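Local structure of lantibiotic dehydratase (Microbispora corallina, 5EHK) at the interface of chains A and B. The protein catalyses the tRNA-dependent dehydration of the precursor peptide in biosynthesis of the lantibiotic NAI-107, probably through glutamylated serine and threonine side chains. Residues are numbered along the deposited sequence; one frame, centred on the assembly and turned at random. Chains: chain A/B, Lantibiotic dehydratase.

The interface of chains A and B. Residues chain A 459-460, 463-464, 467, 671; chain B 673-675.
A:Ala463 and A:Ala467, one turn apart on helix 460-471, rest their methyl groups on the chain B segment B:Glu673 to B:Pro675, where 3-10 helix 669-673 runs out into loop. The methyl of A:Ala463 sits over the backbone at B:Met674, with CB 3.7 Å from B:Met674 CA. Farther along the helix, A:Ala467 CB touches the pyrrolidine ring of B:Pro675 at CG, 3.6 Å away. The same ring lies beside the aliphatic stem of A:Arg464; the two side chains cross obliquely, with B:Pro675 CB 4.1 Å from A:Arg464 CG. B:Met674 is bent at both chi2 (-73°) and chi3 (-45°), which lays its thioether along the helix: SD lies near A:Ala463 CB and CE near A:Ala467 CB. The CD2 branch of A:Leu671 also meets this sulfur, 4.0 Å from B:Met674 SD, the two side chains being skewed to each other. The small alanine methyl groups appear to allow the close approach of the chain B backbone to the helix. Two-fold symmetry repeats the patch with the chains exchanged, though it remains an inference that this dimer forms in solution. At the other end of the patch, B:Glu673 passes the start of the helix, its CB beside the carbonyl of A:Ser459. A bend at chi2 (-60°) turns the carboxylate towards the helix N-terminus, leaving OE1 3.5 Å from A:Ala460 N, too long to count as a hydrogen bond, although the helix dipole may favour the negative charge there. Polar linkage comes instead through water 1, which lies 3.0 Å from the backbone carbonyl O of B:Glu673. The water's other partner is likewise a carbonyl oxygen, so it would donate to each: A:Ala460 O, at 2.9 Å.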
loop_
_atom_site.group_PDB
_atom_site.type_symbol
_atom_site.label_atom_id
_atom_site.label_comp_id
_atom_site.label_asym_id
_atom_site.label_seq_id
_atom_site.Cartn_x
_atom_site.Cartn_y
_atom_site.Cartn_z
ATOM N N SER A 459 -10.366 11.840 13.678
ATOM C CA SER A 459 -10.331 13.207 14.171
ATOM C C SER A 459 -10.652 13.281 15.643
ATOM O O SER A 459 -11.715 12.833 16.062
ATOM C CB SER A 459 -11.350 14.059 13.414
ATOM O OG SER A 459 -11.238 15.414 13.803
ATOM N N ALA A 460 -9.744 13.851 16.430
ATOM C CA ALA A 460 -10.034 14.101 17.835
ATOM C C ALA A 460 -11.230 15.043 17.892
ATOM O O ALA A 460 -12.118 14.890 18.722
ATOM C CB ALA A 460 -8.838 14.698 18.546
ATOM N N ALA A 463 -14.525 13.259 17.168
ATOM C CA ALA A 463 -14.861 12.341 18.255
ATOM C C ALA A 463 -15.502 13.070 19.442
ATOM O O ALA A 463 -16.468 12.570 20.018
ATOM C CB ALA A 463 -13.643 11.518 18.688
ATOM N N ARG A 464 -14.960 14.232 19.806
ATOM C CA ARG A 464 -15.535 15.039 20.879
ATOM C C ARG A 464 -16.999 15.382 20.618
ATOM O O ARG A 464 -17.849 15.313 21.521
ATOM C CB ARG A 464 -14.756 16.331 21.064
ATOM C CG ARG A 464 -13.536 16.203 21.925
ATOM C CD ARG A 464 -13.065 17.586 22.319
ATOM N NE ARG A 464 -12.812 18.382 21.125
ATOM C CZ ARG A 464 -11.661 18.378 20.456
ATOM N NH1 ARG A 464 -10.638 17.647 20.891
ATOM N NH2 ARG A 464 -11.526 19.124 19.364
ATOM N N ALA A 467 -19.004 12.421 21.434
ATOM C CA ALA A 467 -18.969 12.057 22.847
ATOM C C ALA A 467 -19.896 12.950 23.666
ATOM O O ALA A 467 -20.721 12.448 24.427
ATOM C CB ALA A 467 -17.539 12.124 23.393
ATOM N N LEU A 671 -15.373 7.095 12.577
ATOM C CA LEU A 671 -16.489 7.223 13.498
ATOM C C LEU A 671 -17.753 6.617 12.948
ATOM O O LEU A 671 -18.738 6.496 13.647
ATOM C CB LEU A 671 -16.722 8.674 13.899
ATOM C CG LEU A 671 -15.794 9.136 15.018
ATOM C CD1 LEU A 671 -15.784 10.642 15.173
ATOM C CD2 LEU A 671 -16.201 8.454 16.330
ATOM N N GLU B 673 -9.176 7.983 19.084
ATOM C CA GLU B 673 -9.377 9.424 18.951
ATOM C C GLU B 673 -10.411 9.947 19.946
ATOM O O GLU B 673 -10.456 11.151 20.213
ATOM C CB GLU B 673 -9.813 9.794 17.525
ATOM C CG GLU B 673 -8.830 9.410 16.431
ATOM C CD GLU B 673 -7.478 10.067 16.623
ATOM O OE1 GLU B 673 -7.439 11.260 16.990
ATOM O OE2 GLU B 673 -6.450 9.390 16.402
ATOM N N MET B 674 -11.248 9.049 20.475
ATOM C CA MET B 674 -12.272 9.435 21.436
ATOM C C MET B 674 -11.608 10.105 22.631
ATOM O O MET B 674 -10.544 9.665 23.079
ATOM C CB MET B 674 -13.041 8.212 21.903
ATOM C CG MET B 674 -13.804 7.477 20.818
ATOM S SD MET B 674 -15.283 8.343 20.256
ATOM C CE MET B 674 -15.998 8.843 21.819
ATOM N N PRO B 675 -12.243 11.158 23.173
ATOM C CA PRO B 675 -11.692 11.947 24.294
ATOM C C PRO B 675 -11.599 11.119 25.569
ATOM O O PRO B 675 -10.740 11.336 26.428
ATOM C CB PRO B 675 -12.727 13.068 24.480
ATOM C CG PRO B 675 -13.982 12.540 23.867
ATOM C CD PRO B 675 -13.562 11.646 22.737
HETATM O O HOH W 1 -11.638 13.685 21.279
#